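Local coordinates for putative ABC transporter subunit, substrate-binding component (Rhodopseudomonas palustris, PDB 4EVS), which binds 4-hydroxybenzoate between its two lobes and probably hands such lignin-derived aromatic acids to an ABC transporter for import, at residues F121-N126 with T230-T235; Y80-A85 with Y149-D154. All coordinates share one frame; numbering follows the deposited sequence.

Contact 1: residues F121-N126 with T230-T235; sequences FTMFQN and TGDVVT. With PHB (p-hydroxybenzoic acid), chain I.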
loop_
_atom_site.group_PDB
_atom_site.type_symbol
_atom_site.label_atom_id
_atom_site.label_comp_id
_atom_site.label_asym_id
_atom_site.label_seq_id
_atom_site.Cartn_x
_atom_site.Cartn_y
_atom_site.Cartn_z
ATOM N N PHE A 121 -1.177 -4.652 -0.557
ATOM C CA PHE A 121 -2.216 -4.533 -1.578
ATOM C C PHE A 121 -1.538 -4.589 -2.927
ATOM O O PHE A 121 -0.298 -4.507 -2.999
ATOM C CB PHE A 121 -2.977 -3.216 -1.456
ATOM C CG PHE A 121 -2.096 -1.993 -1.519
ATOM C CD1 PHE A 121 -1.457 -1.552 -0.376
ATOM C CD2 PHE A 121 -1.981 -1.243 -2.695
ATOM C CE1 PHE A 121 -0.624 -0.456 -0.394
ATOM C CE2 PHE A 121 -1.159 -0.126 -2.739
ATOM C CZ PHE A 121 -0.504 0.283 -1.572
ATOM N N THR A 122 -2.311 -4.808 -3.985
ATOM C CA THR A 122 -1.800 -4.523 -5.340
ATOM C C THR A 122 -2.614 -3.436 -6.013
ATOM O O THR A 122 -3.754 -3.133 -5.646
ATOM C CB THR A 122 -1.731 -5.755 -6.282
ATOM O OG1 THR A 122 -3.043 -6.092 -6.780
ATOM C CG2 THR A 122 -1.105 -6.966 -5.574
HETATM N N MSE A 123 -2.014 -2.871 -7.033
HETATM C CA MSE A 123 -2.669 -1.850 -7.789
HETATM C C MSE A 123 -3.918 -2.380 -8.508
HETATM O O MSE A 123 -4.969 -1.752 -8.500
HETATM C CB MSE A 123 -1.696 -1.218 -8.782
HETATM C CG MSE A 123 -0.524 -0.540 -8.110
HETATM SE SE MSE A 123 -0.949 0.740 -6.689
HETATM C CE MSE A 123 -2.156 1.851 -7.657
ATOM N N PHE A 124 -3.793 -3.515 -9.173
ATOM C CA PHE A 124 -4.961 -4.131 -9.819
ATOM C C PHE A 124 -6.060 -4.396 -8.812
ATOM O O PHE A 124 -7.233 -4.187 -9.088
ATOM C CB PHE A 124 -4.603 -5.485 -10.489
ATOM C CG PHE A 124 -4.253 -5.390 -11.924
ATOM C CD1 PHE A 124 -2.979 -5.021 -12.307
ATOM C CD2 PHE A 124 -5.145 -5.787 -12.889
ATOM C CE1 PHE A 124 -2.620 -4.942 -13.612
ATOM C CE2 PHE A 124 -4.801 -5.730 -14.212
ATOM C CZ PHE A 124 -3.510 -5.358 -14.577
ATOM N N GLN A 125 -5.673 -4.873 -7.629
ATOM C CA GLN A 125 -6.648 -5.196 -6.587
ATOM C C GLN A 125 -7.527 -3.991 -6.257
ATOM O O GLN A 125 -8.743 -4.135 -6.142
ATOM C CB GLN A 125 -5.903 -5.725 -5.376
ATOM C CG GLN A 125 -6.741 -6.225 -4.182
ATOM C CD GLN A 125 -5.860 -6.794 -3.137
ATOM O OE1 GLN A 125 -4.852 -6.180 -2.752
ATOM N NE2 GLN A 125 -6.212 -7.973 -2.647
ATOM N N ASN A 126 -6.892 -2.819 -6.040
ATOM C CA ASN A 126 -7.662 -1.604 -5.744
ATOM C C ASN A 126 -8.278 -0.901 -6.945
ATOM O O ASN A 126 -9.318 -0.258 -6.814
ATOM C CB ASN A 126 -6.808 -0.603 -4.933
ATOM C CG ASN A 126 -6.604 -1.034 -3.503
ATOM O OD1 ASN A 126 -7.546 -1.519 -2.859
ATOM N ND2 ASN A 126 -5.378 -0.780 -2.950
ATOM N N THR A 230 -6.834 5.561 -6.382
ATOM C CA THR A 230 -6.636 4.632 -5.295
ATOM C C THR A 230 -6.318 5.436 -4.008
ATOM O O THR A 230 -5.976 6.619 -4.062
ATOM C CB THR A 230 -5.532 3.647 -5.642
ATOM O OG1 THR A 230 -4.327 4.364 -5.944
ATOM C CG2 THR A 230 -5.961 2.821 -6.863
ATOM N N GLY A 231 -6.422 4.774 -2.865
ATOM C CA GLY A 231 -6.271 5.456 -1.574
ATOM C C GLY A 231 -4.882 5.994 -1.313
ATOM O O GLY A 231 -4.681 6.812 -0.421
ATOM N N ASP A 232 -3.909 5.585 -2.136
ATOM C CA ASP A 232 -2.573 6.194 -2.162
ATOM C C ASP A 232 -2.599 7.712 -2.271
ATOM O O ASP A 232 -1.686 8.395 -1.763
ATOM C CB ASP A 232 -1.781 5.600 -3.340
ATOM C CG ASP A 232 -1.794 4.111 -3.309
ATOM O OD1 ASP A 232 -0.996 3.518 -2.560
ATOM O OD2 ASP A 232 -2.683 3.524 -3.972
ATOM N N VAL A 233 -3.635 8.214 -2.922
ATOM C CA VAL A 233 -3.698 9.603 -3.321
ATOM C C VAL A 233 -4.274 10.501 -2.189
ATOM O O VAL A 233 -4.150 11.729 -2.252
ATOM C CB VAL A 233 -4.434 9.747 -4.663
ATOM C CG1 VAL A 233 -4.516 11.210 -5.123
ATOM C CG2 VAL A 233 -3.709 8.904 -5.725
ATOM N N VAL A 234 -4.857 9.888 -1.148
ATOM C CA VAL A 234 -5.576 10.632 -0.097
ATOM C C VAL A 234 -5.290 10.024 1.278
ATOM O O VAL A 234 -6.168 9.895 2.135
ATOM C CB VAL A 234 -7.103 10.668 -0.375
ATOM C CG1 VAL A 234 -7.432 11.627 -1.535
ATOM C CG2 VAL A 234 -7.659 9.282 -0.602
ATOM N N THR A 235 -4.023 9.699 1.509
ATOM C CA THR A 235 -3.655 9.132 2.802
ATOM C C THR A 235 -4.007 10.119 3.941
ATOM O O THR A 235 -3.929 11.355 3.794
ATOM C CB THR A 235 -2.203 8.689 2.872
ATOM O OG1 THR A 235 -1.333 9.805 2.688
ATOM C CG2 THR A 235 -1.895 7.545 1.916
HETATM C "C1'" PHB I . 5.011 1.189 -5.118
HETATM O "O1'" PHB I . 6.091 1.699 -5.533
HETATM O "O2'" PHB I . 4.665 -0.007 -5.378
HETATM C C1 PHB I . 4.072 2.075 -4.368
HETATM C C2 PHB I . 4.533 3.154 -3.661
HETATM C C3 PHB I . 3.639 3.984 -3.007
HETATM C C4 PHB I . 2.273 3.700 -2.977
HETATM C C5 PHB I . 1.814 2.565 -3.642
HETATM C C6 PHB I . 2.720 1.776 -4.337
HETATM O O4 PHB I . 1.427 4.532 -2.309
HETATM O O HOH W 1 -3.650 0.979 -4.689
#

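Contact 2: residues Y80-A85 with Y149-D154; sequences YFTPNA and YGPGID. With PHB (p-hydroxybenzoic acid), chain I; SO4 (sulfate ion), chain E.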
loop_
_atom_site.group_PDB
_atom_site.type_symbol
_atom_site.label_atom_id
_atom_site.label_comp_id
_atom_site.label_asym_id
_atom_site.label_seq_id
_atom_site.Cartn_x
_atom_site.Cartn_y
_atom_site.Cartn_z
ATOM N N TYR A 80 8.852 0.073 0.516
ATOM C CA TYR A 80 7.827 1.021 0.149
ATOM C C TYR A 80 7.642 1.005 -1.372
ATOM O O TYR A 80 6.527 0.930 -1.850
ATOM C CB TYR A 80 8.171 2.412 0.641
ATOM C CG TYR A 80 7.030 3.412 0.456
ATOM C CD1 TYR A 80 5.809 3.200 1.083
ATOM C CD2 TYR A 80 7.168 4.530 -0.334
ATOM C CE1 TYR A 80 4.788 4.089 0.971
ATOM C CE2 TYR A 80 6.116 5.416 -0.487
ATOM C CZ TYR A 80 4.914 5.188 0.158
ATOM O OH TYR A 80 3.822 6.051 0.013
ATOM N N PHE A 81 8.743 1.040 -2.117
ATOM C CA PHE A 81 8.702 1.210 -3.577
ATOM C C PHE A 81 8.907 -0.087 -4.359
ATOM O O PHE A 81 9.828 -0.890 -4.048
ATOM C CB PHE A 81 9.780 2.200 -4.007
ATOM C CG PHE A 81 9.493 3.634 -3.592
ATOM C CD1 PHE A 81 8.468 4.353 -4.206
ATOM C CD2 PHE A 81 10.265 4.282 -2.608
ATOM C CE1 PHE A 81 8.198 5.673 -3.813
ATOM C CE2 PHE A 81 9.980 5.563 -2.235
ATOM C CZ PHE A 81 8.985 6.269 -2.884
ATOM N N THR A 82 8.104 -0.265 -5.400
ATOM C CA THR A 82 8.202 -1.423 -6.269
ATOM C C THR A 82 9.627 -1.735 -6.760
ATOM O O THR A 82 10.071 -2.864 -6.625
ATOM C CB THR A 82 7.237 -1.312 -7.439
ATOM O OG1 THR A 82 5.923 -1.613 -6.981
ATOM C CG2 THR A 82 7.610 -2.281 -8.542
ATOM N N PRO A 83 10.353 -0.752 -7.283
ATOM C CA PRO A 83 11.689 -1.106 -7.806
ATOM C C PRO A 83 12.676 -1.587 -6.747
ATOM O O PRO A 83 13.600 -2.352 -7.029
ATOM C CB PRO A 83 12.156 0.185 -8.490
ATOM C CG PRO A 83 11.235 1.238 -8.028
ATOM C CD PRO A 83 9.929 0.587 -7.704
ATOM N N ASN A 84 12.494 -1.117 -5.518
ATOM C CA ASN A 84 13.329 -1.554 -4.395
ATOM C C ASN A 84 13.008 -3.002 -4.039
ATOM O O ASN A 84 13.926 -3.806 -3.784
ATOM C CB ASN A 84 13.130 -0.579 -3.254
ATOM C CG ASN A 84 13.741 0.830 -3.554
ATOM O OD1 ASN A 84 14.663 0.948 -4.374
ATOM N ND2 ASN A 84 13.237 1.879 -2.871
ATOM N N ALA A 85 11.704 -3.339 -4.008
ATOM C CA ALA A 85 11.309 -4.715 -3.726
ATOM C C ALA A 85 11.816 -5.655 -4.815
ATOM O O ALA A 85 12.262 -6.760 -4.524
ATOM C CB ALA A 85 9.807 -4.855 -3.545
ATOM N N TYR A 149 6.007 4.245 -13.657
ATOM C CA TYR A 149 6.766 3.093 -13.189
ATOM C C TYR A 149 5.775 1.966 -12.819
ATOM O O TYR A 149 4.565 2.121 -12.995
ATOM C CB TYR A 149 7.742 3.459 -12.062
ATOM C CG TYR A 149 7.193 3.613 -10.662
ATOM C CD1 TYR A 149 6.172 4.488 -10.385
ATOM C CD2 TYR A 149 7.770 2.928 -9.592
ATOM C CE1 TYR A 149 5.649 4.635 -9.111
ATOM C CE2 TYR A 149 7.271 3.082 -8.271
ATOM C CZ TYR A 149 6.211 3.934 -8.056
ATOM O OH TYR A 149 5.683 4.057 -6.812
ATOM N N GLY A 150 6.303 0.833 -12.368
ATOM C CA GLY A 150 5.541 -0.362 -12.207
ATOM C C GLY A 150 4.100 -0.242 -11.754
ATOM O O GLY A 150 3.195 -0.707 -12.453
ATOM N N PRO A 151 3.873 0.376 -10.584
ATOM C CA PRO A 151 2.506 0.336 -10.049
ATOM C C PRO A 151 1.561 1.275 -10.828
ATOM O O PRO A 151 0.362 1.016 -10.913
ATOM C CB PRO A 151 2.687 0.728 -8.578
ATOM C CG PRO A 151 3.991 1.526 -8.564
ATOM C CD PRO A 151 4.846 0.857 -9.584
ATOM N N GLY A 152 2.099 2.365 -11.354
ATOM C CA GLY A 152 1.352 3.275 -12.185
ATOM C C GLY A 152 0.900 2.593 -13.465
ATOM O O GLY A 152 -0.277 2.696 -13.893
ATOM N N ILE A 153 1.837 1.855 -14.075
ATOM C CA ILE A 153 1.493 1.115 -15.297
ATOM C C ILE A 153 0.426 0.065 -15.009
ATOM O O ILE A 153 -0.517 -0.103 -15.794
ATOM C CB ILE A 153 2.774 0.558 -15.975
ATOM C CG1 ILE A 153 3.650 1.734 -16.459
ATOM C CG2 ILE A 153 2.420 -0.418 -17.084
ATOM C CD1 ILE A 153 5.093 1.403 -16.713
ATOM N N ASP A 154 0.557 -0.657 -13.898
ATOM C CA ASP A 154 -0.479 -1.638 -13.540
ATOM C C ASP A 154 -1.853 -0.930 -13.409
ATOM O O ASP A 154 -2.867 -1.411 -13.900
ATOM C CB ASP A 154 -0.179 -2.276 -12.190
ATOM C CG ASP A 154 0.772 -3.488 -12.221
ATOM O OD1 ASP A 154 1.286 -3.917 -13.268
ATOM O OD2 ASP A 154 0.993 -4.051 -11.097
HETATM C "C1'" PHB I . 5.011 1.189 -5.118
HETATM O "O1'" PHB I . 6.091 1.699 -5.533
HETATM O "O2'" PHB I . 4.665 -0.007 -5.378
HETATM C C1 PHB I . 4.072 2.075 -4.368
HETATM C C2 PHB I . 4.533 3.154 -3.661
HETATM C C3 PHB I . 3.639 3.984 -3.007
HETATM C C4 PHB I . 2.273 3.700 -2.977
HETATM C C5 PHB I . 1.814 2.565 -3.642
HETATM C C6 PHB I . 2.720 1.776 -4.337
HETATM O O4 PHB I . 1.427 4.532 -2.309
HETATM S S SO4 E . 9.700 -0.377 -11.746
HETATM O O1 SO4 E . 10.802 0.570 -12.108
HETATM O O2 SO4 E . 9.082 -0.769 -12.984
HETATM O O3 SO4 E . 8.724 0.264 -10.970
HETATM O O4 SO4 E . 10.260 -1.545 -10.999
#

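Contact 1: residues F121-N126 with T230-T235
Asp232 and Phe121 meet beside the phenol end of the bound p-hydroxybenzoic acid, where the ring carbon Phe121 CZ lies 3.4 Å from Asp232 OD1, the ring and carboxylate planes being turned 44° apart. PHB C5 lies at the edge of the Phe121 ring, near its plane; phenylalanine fills this side of the aromatic pocket without adding a polar group.

The polar interactions converge on the carboxylate. PHB O4 donates to Asp232 OD1 at 2.6 Å, and Tyr253 OH also bonds this oxygen. Asp232 OD2 receives Thr230 OG1 at 2.7 Å on its anti lone pair, as well as a water 2.8 Å away. That water accepts from Asn126 ND2 and is the polar link between the segments, which share no direct hydrogen bond. Together these bonds fix the rotation of a buried acid. Separately, a capping box starts helix 123-136: Gln125 N donates to Thr122 OG1 (3.0 Å) and Thr122 N to Gln125 OE1 (3.1 Å).

Van der Waals contact supplies the rest. In selenomethionine Met123, chi3 of -54° turns the methyl CE toward Thr230, 3.7 Å from Thr230 OG1, while Thr230 CG2 packs on Asn126 CB. Phe121 and Asp232 form the hydroxyl end of the ligand pocket in this periplasmic binding protein; the other residues probably help hold them from behind.

Contact 2: residues Y80-A85 with Y149-D154
Thr82 and Tyr149 close on the carboxylate of p-hydroxybenzoic acid from the two segments. PHB O1' accepts from Thr82 N at 2.8 Å, nearly straight at 167°, and from Tyr149 OH at 2.7 Å; PHB O2' accepts from Thr82 OG1 at 2.6 Å. Threonine suits this helix start because the hydroxyl on its CB reaches PHB O2' while its own N-H takes PHB O1', and the helix dipole may help to stabilise the negative charge.

Around these bonds lies an apolar shell. Chi1 of 79° sets Tyr149 CG between its backbone N and carbonyl carbon, and from there the ring extends toward helix 82-88. Pro83 CD meets the ring edge at 3.7 Å from Tyr149 CE2, and Pro151 CD sits 3.4 Å above the Tyr149 ring centre. Pro151 CD also touches Thr82 OG1. The Phe81 and Tyr149 side chains cross at about a right angle, with Tyr149 OH at the edge of the Phe81 ring, while Tyr80 lays a face over PHB C3.

Farther out, Gly150 N donates to SO4 O3 at 2.9 Å, the sulfate, probably from the crystallisation liquor, lying beside Thr82 CG2. Thr106 OG1 bonds Thr82 OG1. The starts of helices 82-88 and 150-165 thus meet at the carboxylate, with Pro83 resting against helix 57-69 and Pro151 against helix 123-136 and strand 197-201.

Both contacts are buried and grip one ligand from its two ends, contact 1 at the phenol and contact 2 at the carboxylate, with centres 12 Å apart. Contact 1 lies nearer the middle of the chain; contact 2 includes partly exposed residues among those that touch. Their chemistry is complementary: an acid accepts from the phenol in one, whereas a backbone N-H and two hydroxyls donate to the carboxylate in the other. Contact 1 joins a helix start to a loop, contact 2 two helix starts, and their segments alternate along the sequence. They also touch directly, Met123 CG packing 3.3 Å from Pro151 O, so helices 123-136 and 150-165 probably help to tie the two ends of the pocket together.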